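Local atomic coordinates of Ulp1-like SUMO protease (Chaetomium thermophilum, PDB entry 6DG4), a protein that probably removes SUMO from modified proteins as a thiol protease of the peptidase C48 family, this chain being its Ulp1-like catalytic domain. Residues K37-D48 and N61-Y71. Sequence-based numbering, arbitrary orientation.
Sequences KTLEGQPLVRRD and NDNVIIGAIFY
The side-chain amides of Gln42 and Asn63 lie stacked, their planes 15° apart, with Gln42 CG 3.2 Å from Asn63 OD1. Gln42 reaches this position through a bend at chi2, and its NE2 bonds in plane to a lone pair of Pro43 O, which fixes the amide's rotation. On the Tyr71 ring, water 3 sits over the centre of one face while bridging Leu39 N and Gly67 O; water 1 lies in plane at the edge and bonds to the hydroxyl. Leu39 CD1 approaches the same ring obliquely, 3.7 Å from Tyr71 CD1, and Leu39 CB meets the edge of Phe70 near its plane.

Asp48 OD1 takes two amide donors: Asn61 ND2 at 2.9 Å on the anti lone pair, and Asn63 ND2 from the syn side, 31° out of the carboxylate plane but nearly straight (170°). OD2 accepts from Val45 N, at the N-cap of helix 46-50. Asn61 OD1 meanwhile caps helix 62-80 by accepting from Val64 N. Because Asp48 lies in the first turn of helix 46-50, its carboxylate ties the starts of the two helices together. With an alanine in place of Asp48, both asparagine amides would probably lose their shared acceptor, and Val45 N its carboxylate partner.

Where the turn 38-41 crosses the helix, Thr38 CG2 packs 3.9 Å from Gly67 CA, the methyl lying directly against the glycine backbone. Thr38 OG1 accepts from Glu40 N in an ST turn and donates to water 2, which donates in turn to Asn63 O and Glu40 OE1. Leu239 of helix 228-241 packs against Leu44, Val64 and Tyr71. The chemistry thus divides the interface: direct amide-carboxylate bonds join the helix starts, whereas apolar packing and bridging waters fasten the turn farther along helix 62-80.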
loop_
_atom_site.group_PDB
_atom_site.type_symbol
_atom_site.label_atom_id
_atom_site.label_comp_id
_atom_site.label_asym_id
_atom_site.label_seq_id
_atom_site.Cartn_x
_atom_site.Cartn_y
_atom_site.Cartn_z
ATOM N N LYS A 37 -10.970 12.473 5.361
ATOM C CA LYS A 37 -11.836 11.446 4.796
ATOM C C LYS A 37 -11.077 10.829 3.638
ATOM O O LYS A 37 -10.675 11.540 2.712
ATOM C CB LYS A 37 -13.171 12.022 4.326
ATOM C CG LYS A 37 -14.194 10.956 3.952
ATOM C CD LYS A 37 -15.572 11.570 3.715
ATOM C CE LYS A 37 -16.562 10.561 3.155
ATOM N NZ LYS A 37 -17.804 11.226 2.660
ATOM N N THR A 38 -10.866 9.521 3.698
ATOM C CA THR A 38 -10.017 8.860 2.725
ATOM C C THR A 38 -10.787 8.584 1.439
ATOM O O THR A 38 -11.997 8.807 1.337
ATOM C CB THR A 38 -9.471 7.548 3.289
ATOM O OG1 THR A 38 -10.514 6.567 3.319
ATOM C CG2 THR A 38 -8.917 7.742 4.696
ATOM N N LEU A 39 -10.061 8.088 0.440
ATOM C CA LEU A 39 -10.686 7.699 -0.816
ATOM C C LEU A 39 -11.537 6.444 -0.682
ATOM O O LEU A 39 -12.265 6.110 -1.620
ATOM C CB LEU A 39 -9.619 7.501 -1.891
ATOM C CG LEU A 39 -8.849 8.745 -2.335
ATOM C CD1 LEU A 39 -7.698 8.329 -3.242
ATOM C CD2 LEU A 39 -9.760 9.732 -3.042
ATOM N N GLU A 40 -11.440 5.724 0.434
ATOM C CA GLU A 40 -12.375 4.653 0.749
ATOM C C GLU A 40 -13.720 5.198 1.215
ATOM O O GLU A 40 -14.665 4.416 1.370
ATOM C CB GLU A 40 -11.755 3.769 1.842
ATOM C CG GLU A 40 -12.321 2.360 1.970
ATOM C CD GLU A 40 -11.653 1.558 3.087
ATOM O OE1 GLU A 40 -10.837 2.129 3.852
ATOM O OE2 GLU A 40 -11.953 0.351 3.200
ATOM N N GLY A 41 -13.832 6.511 1.423
ATOM C CA GLY A 41 -15.015 7.104 2.016
ATOM C C GLY A 41 -15.015 7.099 3.523
ATOM O O GLY A 41 -16.051 7.387 4.139
ATOM N N GLN A 42 -13.879 6.802 4.135
ATOM C CA GLN A 42 -13.802 6.563 5.560
ATOM C C GLN A 42 -13.412 7.832 6.277
ATOM O O GLN A 42 -12.311 8.357 6.028
ATOM C CB GLN A 42 -12.749 5.494 5.810
ATOM C CG GLN A 42 -12.541 5.173 7.251
ATOM C CD GLN A 42 -13.817 4.722 7.918
ATOM O OE1 GLN A 42 -14.446 3.744 7.490
ATOM N NE2 GLN A 42 -14.222 5.442 8.967
ATOM N N PRO A 43 -14.238 8.360 7.179
ATOM C CA PRO A 43 -13.796 9.484 8.009
ATOM C C PRO A 43 -12.702 9.049 8.970
ATOM O O PRO A 43 -12.703 7.922 9.474
ATOM C CB PRO A 43 -15.062 9.890 8.776
ATOM C CG PRO A 43 -16.179 9.270 8.064
ATOM C CD PRO A 43 -15.659 8.040 7.398
ATOM N N LEU A 44 -11.758 9.956 9.215
ATOM C CA LEU A 44 -10.729 9.776 10.229
ATOM C C LEU A 44 -10.911 10.817 11.323
ATOM O O LEU A 44 -11.176 11.992 11.043
ATOM C CB LEU A 44 -9.328 9.921 9.638
ATOM C CG LEU A 44 -8.992 9.007 8.460
ATOM C CD1 LEU A 44 -7.576 9.286 7.986
ATOM C CD2 LEU A 44 -9.138 7.534 8.838
ATOM N N VAL A 45 -10.760 10.379 12.567
ATOM C CA VAL A 45 -10.957 11.221 13.730
ATOM C C VAL A 45 -9.733 11.093 14.629
ATOM O O VAL A 45 -8.800 10.347 14.337
ATOM C CB VAL A 45 -12.250 10.874 14.496
ATOM C CG1 VAL A 45 -13.467 11.147 13.642
ATOM C CG2 VAL A 45 -12.230 9.414 14.946
ATOM N N ARG A 46 -9.756 11.838 15.734
ATOM C CA ARG A 46 -8.625 11.856 16.652
ATOM C C ARG A 46 -8.118 10.453 16.956
ATOM O O ARG A 46 -6.910 10.204 16.940
ATOM C CB ARG A 46 -9.032 12.568 17.942
ATOM C CG ARG A 46 -8.008 12.465 19.059
ATOM C CD ARG A 46 -8.462 13.235 20.283
ATOM N NE ARG A 46 -7.532 13.070 21.391
ATOM C CZ ARG A 46 -7.283 13.998 22.309
ATOM N NH1 ARG A 46 -7.893 15.177 22.262
ATOM N NH2 ARG A 46 -6.407 13.742 23.269
ATOM N N ARG A 47 -9.024 9.522 17.252
ATOM C CA ARG A 47 -8.597 8.187 17.656
ATOM C C ARG A 47 -7.694 7.533 16.614
ATOM O O ARG A 47 -6.722 6.851 16.966
ATOM C CB ARG A 47 -9.820 7.319 17.906
ATOM C CG ARG A 47 -9.490 5.937 18.360
ATOM C CD ARG A 47 -10.769 5.207 18.659
ATOM N NE ARG A 47 -10.527 3.865 19.154
ATOM C CZ ARG A 47 -10.287 2.823 18.373
ATOM N NH1 ARG A 47 -10.250 2.984 17.061
ATOM N NH2 ARG A 47 -10.088 1.625 18.905
ATOM N N ASP A 48 -8.004 7.705 15.329
ATOM C CA ASP A 48 -7.184 7.085 14.293
ATOM C C ASP A 48 -5.738 7.558 14.377
ATOM O O ASP A 48 -4.804 6.769 14.188
ATOM C CB ASP A 48 -7.774 7.392 12.919
ATOM C CG ASP A 48 -9.158 6.808 12.740
ATOM O OD1 ASP A 48 -9.279 5.573 12.621
ATOM O OD2 ASP A 48 -10.131 7.581 12.736
ATOM N N ASN A 61 -4.449 0.756 12.206
ATOM C CA ASN A 61 -5.747 0.178 11.887
ATOM C C ASN A 61 -5.992 0.159 10.380
ATOM O O ASN A 61 -5.226 0.712 9.586
ATOM C CB ASN A 61 -6.891 0.880 12.638
ATOM C CG ASN A 61 -7.101 2.342 12.233
ATOM O OD1 ASN A 61 -6.451 2.866 11.336
ATOM N ND2 ASN A 61 -8.029 3.001 12.919
ATOM N N ASP A 62 -7.084 -0.514 9.996
ATOM C CA ASP A 62 -7.451 -0.611 8.588
ATOM C C ASP A 62 -7.656 0.770 7.980
ATOM O O ASP A 62 -7.240 1.024 6.844
ATOM C CB ASP A 62 -8.744 -1.418 8.422
ATOM C CG ASP A 62 -8.642 -2.844 8.947
ATOM O OD1 ASP A 62 -7.551 -3.282 9.363
ATOM O OD2 ASP A 62 -9.686 -3.530 8.951
ATOM N N ASN A 63 -8.319 1.670 8.714
ATOM C CA ASN A 63 -8.643 2.984 8.172
ATOM C C ASN A 63 -7.396 3.676 7.639
ATOM O O ASN A 63 -7.397 4.233 6.536
ATOM C CB ASN A 63 -9.251 3.877 9.258
ATOM C CG ASN A 63 -10.655 3.484 9.646
ATOM O OD1 ASN A 63 -11.330 2.736 8.941
ATOM N ND2 ASN A 63 -11.123 4.033 10.766
ATOM N N VAL A 64 -6.333 3.671 8.445
ATOM C CA VAL A 64 -5.097 4.353 8.085
ATOM C C VAL A 64 -4.393 3.617 6.953
ATOM O O VAL A 64 -3.994 4.223 5.951
ATOM C CB VAL A 64 -4.205 4.484 9.335
ATOM C CG1 VAL A 64 -2.779 4.814 8.951
ATOM C CG2 VAL A 64 -4.770 5.536 10.280
ATOM N N ILE A 65 -4.243 2.297 7.089
ATOM C CA ILE A 65 -3.475 1.516 6.119
ATOM C C ILE A 65 -4.121 1.582 4.741
ATOM O O ILE A 65 -3.458 1.874 3.738
ATOM C CB ILE A 65 -3.298 0.065 6.603
ATOM C CG1 ILE A 65 -2.385 0.035 7.833
ATOM C CG2 ILE A 65 -2.721 -0.794 5.489
ATOM C CD1 ILE A 65 -2.422 -1.257 8.608
ATOM N N ILE A 66 -5.420 1.300 4.671
ATOM C CA ILE A 66 -6.108 1.334 3.386
ATOM C C ILE A 66 -6.165 2.758 2.854
ATOM O O ILE A 66 -5.990 2.993 1.652
ATOM C CB ILE A 66 -7.505 0.699 3.516
ATOM C CG1 ILE A 66 -7.401 -0.738 4.053
ATOM C CG2 ILE A 66 -8.244 0.762 2.183
ATOM C CD1 ILE A 66 -6.481 -1.651 3.282
ATOM N N GLY A 67 -6.401 3.734 3.732
ATOM C CA GLY A 67 -6.412 5.117 3.289
ATOM C C GLY A 67 -5.106 5.516 2.636
ATOM O O GLY A 67 -5.086 6.110 1.554
ATOM N N ALA A 68 -3.990 5.180 3.283
ATOM C CA ALA A 68 -2.690 5.553 2.744
ATOM C C ALA A 68 -2.426 4.870 1.413
ATOM O O ALA A 68 -1.944 5.503 0.467
ATOM C CB ALA A 68 -1.596 5.190 3.743
ATOM N N ILE A 69 -2.731 3.577 1.318
ATOM C CA ILE A 69 -2.423 2.838 0.099
ATOM C C ILE A 69 -3.296 3.307 -1.059
ATOM O O ILE A 69 -2.826 3.397 -2.200
ATOM C CB ILE A 69 -2.492 1.323 0.365
ATOM C CG1 ILE A 69 -1.356 0.941 1.327
ATOM C CG2 ILE A 69 -2.374 0.555 -0.916
ATOM C CD1 ILE A 69 -1.419 -0.468 1.870
ATOM N N PHE A 70 -4.564 3.643 -0.797
ATOM C CA PHE A 70 -5.398 4.215 -1.852
ATOM C C PHE A 70 -4.805 5.523 -2.373
ATOM O O PHE A 70 -4.870 5.805 -3.574
ATOM C CB PHE A 70 -6.830 4.425 -1.349
ATOM C CG PHE A 70 -7.741 3.241 -1.578
ATOM C CD1 PHE A 70 -7.341 1.951 -1.258
ATOM C CD2 PHE A 70 -9.006 3.425 -2.099
ATOM C CE1 PHE A 70 -8.183 0.865 -1.484
ATOM C CE2 PHE A 70 -9.845 2.355 -2.318
ATOM C CZ PHE A 70 -9.436 1.071 -2.000
ATOM N N TYR A 71 -4.210 6.331 -1.488
ATOM C CA TYR A 71 -3.581 7.570 -1.936
ATOM C C TYR A 71 -2.344 7.310 -2.794
ATOM O O TYR A 71 -2.061 8.101 -3.701
ATOM C CB TYR A 71 -3.224 8.470 -0.750
ATOM C CG TYR A 71 -4.379 9.289 -0.190
ATOM C CD1 TYR A 71 -5.250 9.968 -1.027
ATOM C CD2 TYR A 71 -4.583 9.395 1.178
ATOM C CE1 TYR A 71 -6.291 10.719 -0.528
ATOM C CE2 TYR A 71 -5.633 10.152 1.690
ATOM C CZ TYR A 71 -6.484 10.809 0.827
ATOM O OH TYR A 71 -7.531 11.560 1.321
HETATM O O HOH W 1 -7.594 11.873 3.932
HETATM O O HOH W 2 -9.577 4.417 4.653
HETATM O O HOH W 3 -7.224 7.489 0.489
HETATM O O HOH W 4 -10.689 0.738 6.379
#